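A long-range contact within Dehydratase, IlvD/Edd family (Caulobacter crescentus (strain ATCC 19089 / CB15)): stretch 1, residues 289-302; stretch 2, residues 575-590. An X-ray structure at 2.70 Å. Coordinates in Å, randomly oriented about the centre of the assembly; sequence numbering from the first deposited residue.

Stretch 1 (289-302) AQPHIVAMARHAGV
Stretch 2 (575-590) QLDTGGVLEFAVKYQD

Gly579 lies against the helix of residues 289-299 so closely that its CA is 4.0 Å from the CA of Pro291 and 3.2 Å from Pro291 O. Its phi/psi of 86/23 favours glycine, and packing adds a second constraint: an ideal CB would point toward the helix, 2.6 Å from Ala295 N and 2.9 Å from Pro291 O, both clashes.

The register then runs from Pro291-Gly579 to His299-Val586, CA atoms 5.1 Å apart, so both chains advance in the same sense. Before Gly579, a 3-10 segment at 576-577 presents Leu576 O to Gln290 NE2 (2.9 Å, N-H...O 173°); Gln290 reaches it with chi1 t and chi2 m. Beyond the glycine, Ala295 CB packs on Val581 CG1 at 3.6 Å.

The CA-to-CB bond of Arg298 points toward the second stretch, and chi1-chi3 are m, t, p. Its NH1 and NH2 both donate to Glu583 OE2, at 2.7 and 2.6 Å, in a salt bridge; the carboxylate oxygen sits at the guanidinium edge, while Val586 CG2 covers one face. Glu583 CB points away, but chi1 t and chi2 p bring its end back.

His299 (chi1 -92°, between wells) meets Ala585 CB edge-on, 4.1 Å from NE2. Gln589 NE2 bonds Val586 O at 2.8 Å and, weakly, His299 O at 3.2 Å (123°), where Ala300 leaves helical phi/psi.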

# COMPACT_ATOMS: atom_id res chain seq x y z
N ALA A 289 -1.71 -31.27 -15.14
CA ALA A 289 -1.02 -31.74 -13.94
C ALA A 289 0.07 -32.74 -14.30
O ALA A 289 1.10 -32.79 -13.61
CB ALA A 289 -2.02 -32.36 -12.96
N GLN A 290 -0.10 -33.51 -15.40
CA GLN A 290 0.84 -34.58 -15.70
C GLN A 290 2.22 -34.03 -16.04
O GLN A 290 3.19 -34.38 -15.35
CB GLN A 290 0.28 -35.50 -16.78
CG GLN A 290 1.27 -36.53 -17.30
CD GLN A 290 2.14 -36.03 -18.43
OE1 GLN A 290 1.64 -35.63 -19.48
NE2 GLN A 290 3.45 -36.05 -18.23
N PRO A 291 2.39 -33.19 -17.07
CA PRO A 291 3.72 -32.61 -17.29
C PRO A 291 4.28 -31.95 -16.04
O PRO A 291 5.49 -32.05 -15.80
CB PRO A 291 3.50 -31.60 -18.42
CG PRO A 291 2.29 -32.04 -19.09
CD PRO A 291 1.41 -32.68 -18.05
N HIS A 292 3.43 -31.33 -15.22
CA HIS A 292 3.93 -30.59 -14.06
C HIS A 292 4.35 -31.52 -12.94
O HIS A 292 5.36 -31.26 -12.27
CB HIS A 292 2.87 -29.63 -13.53
CG HIS A 292 2.54 -28.52 -14.47
ND1 HIS A 292 3.51 -27.85 -15.19
CD2 HIS A 292 1.35 -27.97 -14.83
CE1 HIS A 292 2.93 -26.93 -15.94
NE2 HIS A 292 1.62 -26.99 -15.75
N ILE A 293 3.58 -32.57 -12.68
CA ILE A 293 3.98 -33.47 -11.60
C ILE A 293 5.28 -34.18 -11.96
O ILE A 293 6.14 -34.38 -11.10
CB ILE A 293 2.85 -34.46 -11.28
CG1 ILE A 293 1.71 -33.72 -10.56
CG2 ILE A 293 3.37 -35.58 -10.41
CD1 ILE A 293 0.51 -34.57 -10.27
N VAL A 294 5.47 -34.52 -13.23
CA VAL A 294 6.72 -35.16 -13.64
C VAL A 294 7.87 -34.19 -13.50
O VAL A 294 8.90 -34.50 -12.88
CB VAL A 294 6.61 -35.72 -15.08
CG1 VAL A 294 8.00 -36.01 -15.63
CG2 VAL A 294 5.77 -36.98 -15.11
N ALA A 295 7.71 -32.98 -14.06
CA ALA A 295 8.72 -31.92 -13.94
C ALA A 295 9.18 -31.73 -12.50
O ALA A 295 10.38 -31.65 -12.22
CB ALA A 295 8.16 -30.61 -14.50
N MET A 296 8.24 -31.66 -11.56
CA MET A 296 8.62 -31.47 -10.17
C MET A 296 9.34 -32.71 -9.62
O MET A 296 10.35 -32.58 -8.91
CB MET A 296 7.39 -31.14 -9.33
CG MET A 296 6.67 -29.89 -9.81
SD MET A 296 4.97 -29.81 -9.23
CE MET A 296 5.32 -29.79 -7.50
N ALA A 297 8.84 -33.90 -9.96
CA ALA A 297 9.48 -35.16 -9.57
C ALA A 297 10.93 -35.19 -10.02
O ALA A 297 11.85 -35.35 -9.21
CB ALA A 297 8.71 -36.34 -10.14
N ARG A 298 11.14 -35.02 -11.33
CA ARG A 298 12.50 -35.03 -11.87
C ARG A 298 13.40 -34.06 -11.12
O ARG A 298 14.50 -34.44 -10.69
CB ARG A 298 12.46 -34.69 -13.36
CG ARG A 298 11.76 -35.75 -14.18
CD ARG A 298 12.17 -35.65 -15.63
NE ARG A 298 13.59 -35.92 -15.81
CZ ARG A 298 14.26 -35.68 -16.94
NH1 ARG A 298 13.63 -35.17 -18.00
NH2 ARG A 298 15.56 -35.95 -17.00
N HIS A 299 12.95 -32.82 -10.92
CA HIS A 299 13.80 -31.84 -10.24
C HIS A 299 14.08 -32.20 -8.80
O HIS A 299 15.03 -31.66 -8.21
CB HIS A 299 13.17 -30.44 -10.31
CG HIS A 299 13.62 -29.64 -11.49
ND1 HIS A 299 12.84 -29.47 -12.61
CD2 HIS A 299 14.78 -28.98 -11.73
CE1 HIS A 299 13.49 -28.73 -13.50
NE2 HIS A 299 14.67 -28.41 -12.98
N ALA A 300 13.29 -33.09 -8.20
CA ALA A 300 13.62 -33.65 -6.90
C ALA A 300 14.24 -35.06 -7.02
O ALA A 300 14.25 -35.81 -6.04
CB ALA A 300 12.38 -33.67 -6.01
N GLY A 301 14.75 -35.41 -8.20
CA GLY A 301 15.42 -36.69 -8.38
C GLY A 301 14.54 -37.90 -8.17
O GLY A 301 14.98 -38.90 -7.59
N VAL A 302 13.28 -37.82 -8.61
CA VAL A 302 12.34 -38.92 -8.55
C VAL A 302 11.85 -39.16 -9.96
O VAL A 302 11.68 -38.21 -10.74
CB VAL A 302 11.15 -38.63 -7.60
CG1 VAL A 302 10.12 -39.74 -7.68
CG2 VAL A 302 11.64 -38.46 -6.19
N GLN A 575 10.35 -33.21 -23.84
CA GLN A 575 8.95 -33.37 -24.19
C GLN A 575 8.12 -33.54 -22.92
O GLN A 575 8.64 -33.84 -21.84
CB GLN A 575 8.74 -34.56 -25.13
CG GLN A 575 9.48 -34.45 -26.43
CD GLN A 575 8.72 -33.62 -27.45
OE1 GLN A 575 7.68 -34.05 -27.96
NE2 GLN A 575 9.23 -32.42 -27.74
N LEU A 576 6.80 -33.34 -23.07
CA LEU A 576 5.90 -33.43 -21.92
C LEU A 576 5.85 -34.83 -21.32
O LEU A 576 5.38 -34.99 -20.19
CB LEU A 576 4.49 -32.96 -22.29
CG LEU A 576 4.45 -31.62 -23.03
CD1 LEU A 576 3.09 -31.37 -23.67
CD2 LEU A 576 4.87 -30.44 -22.10
N ASP A 577 6.31 -35.84 -22.06
CA ASP A 577 6.56 -37.16 -21.48
C ASP A 577 7.33 -37.02 -20.16
O ASP A 577 6.95 -37.60 -19.14
CB ASP A 577 7.31 -38.06 -22.50
CG ASP A 577 8.80 -37.64 -22.73
OD1 ASP A 577 9.14 -37.18 -23.85
OD2 ASP A 577 9.64 -37.79 -21.81
N THR A 578 8.42 -36.24 -20.18
CA THR A 578 9.25 -35.99 -19.00
C THR A 578 9.13 -34.55 -18.52
O THR A 578 10.08 -33.99 -17.98
CB THR A 578 10.71 -36.33 -19.28
OG1 THR A 578 11.06 -35.97 -20.63
CG2 THR A 578 10.99 -37.83 -19.02
N GLY A 579 7.96 -33.93 -18.75
CA GLY A 579 7.60 -32.70 -18.08
C GLY A 579 8.08 -31.42 -18.72
O GLY A 579 8.19 -30.41 -18.01
N GLY A 580 8.36 -31.42 -20.02
CA GLY A 580 8.87 -30.25 -20.72
C GLY A 580 9.84 -29.43 -19.90
O GLY A 580 9.67 -28.20 -19.76
N VAL A 581 10.83 -30.10 -19.32
CA VAL A 581 11.80 -29.46 -18.44
C VAL A 581 13.01 -29.04 -19.24
O VAL A 581 13.27 -29.54 -20.34
CB VAL A 581 12.21 -30.40 -17.28
CG1 VAL A 581 11.00 -31.00 -16.61
CG2 VAL A 581 13.14 -31.49 -17.80
N LEU A 582 13.77 -28.08 -18.70
CA LEU A 582 15.12 -27.81 -19.17
C LEU A 582 15.97 -29.01 -18.81
O LEU A 582 16.34 -29.21 -17.65
CB LEU A 582 15.66 -26.54 -18.53
CG LEU A 582 14.92 -25.28 -18.97
CD1 LEU A 582 15.63 -24.02 -18.46
CD2 LEU A 582 14.80 -25.27 -20.49
N GLU A 583 16.27 -29.84 -19.82
CA GLU A 583 16.85 -31.16 -19.58
C GLU A 583 18.21 -31.06 -18.89
O GLU A 583 18.52 -31.86 -18.00
CB GLU A 583 16.93 -31.93 -20.89
CG GLU A 583 17.30 -33.38 -20.72
CD GLU A 583 16.12 -34.26 -20.38
OE1 GLU A 583 15.27 -34.49 -21.27
OE2 GLU A 583 16.04 -34.73 -19.23
N PHE A 584 19.03 -30.08 -19.27
CA PHE A 584 20.30 -29.89 -18.59
C PHE A 584 20.11 -29.57 -17.11
O PHE A 584 21.01 -29.83 -16.30
CB PHE A 584 21.09 -28.77 -19.26
CG PHE A 584 20.67 -27.39 -18.82
CD1 PHE A 584 19.70 -26.70 -19.52
CD2 PHE A 584 21.24 -26.80 -17.70
CE1 PHE A 584 19.31 -25.43 -19.13
CE2 PHE A 584 20.85 -25.53 -17.29
CZ PHE A 584 19.88 -24.85 -18.01
N ALA A 585 18.97 -28.98 -16.74
CA ALA A 585 18.83 -28.39 -15.41
C ALA A 585 18.52 -29.41 -14.33
O ALA A 585 18.84 -29.17 -13.16
CB ALA A 585 17.73 -27.32 -15.42
N VAL A 586 17.90 -30.54 -14.69
CA VAL A 586 17.55 -31.57 -13.71
C VAL A 586 18.79 -32.05 -12.96
O VAL A 586 18.72 -32.37 -11.77
CB VAL A 586 16.84 -32.74 -14.41
CG1 VAL A 586 16.30 -33.72 -13.39
CG2 VAL A 586 15.73 -32.21 -15.31
N LYS A 587 19.92 -32.13 -13.67
CA LYS A 587 21.21 -32.49 -13.09
C LYS A 587 21.48 -31.76 -11.76
O LYS A 587 21.95 -32.39 -10.80
CB LYS A 587 22.28 -32.21 -14.14
CG LYS A 587 23.71 -32.26 -13.70
CD LYS A 587 24.57 -31.41 -14.64
CE LYS A 587 24.00 -31.37 -16.06
NZ LYS A 587 24.40 -30.12 -16.78
N TYR A 588 21.18 -30.45 -11.67
CA TYR A 588 21.55 -29.64 -10.50
C TYR A 588 20.65 -29.93 -9.30
O TYR A 588 19.43 -29.74 -9.38
CB TYR A 588 21.51 -28.15 -10.84
CG TYR A 588 22.48 -27.79 -11.93
CD1 TYR A 588 22.09 -27.86 -13.26
CD2 TYR A 588 23.79 -27.40 -11.63
CE1 TYR A 588 22.97 -27.56 -14.28
CE2 TYR A 588 24.69 -27.10 -12.65
CZ TYR A 588 24.27 -27.18 -13.97
OH TYR A 588 25.13 -26.87 -14.99
N GLN A 589 21.24 -30.35 -8.18
CA GLN A 589 20.46 -30.76 -7.02
C GLN A 589 21.09 -30.22 -5.74
O GLN A 589 22.31 -30.09 -5.64
CB GLN A 589 20.35 -32.28 -6.90
CG GLN A 589 19.80 -32.95 -8.14
CD GLN A 589 18.30 -33.13 -8.10
OE1 GLN A 589 17.70 -33.26 -7.02
NE2 GLN A 589 17.68 -33.15 -9.28
N ASP A 590 20.22 -29.92 -4.77
CA ASP A 590 20.63 -29.49 -3.43
C ASP A 590 21.70 -28.39 -3.47
O ASP A 590 22.71 -28.44 -2.76
CB ASP A 590 21.10 -30.70 -2.60
CG ASP A 590 21.31 -30.36 -1.14
OD1 ASP A 590 20.74 -29.35 -0.67
OD2 ASP A 590 22.05 -31.10 -0.45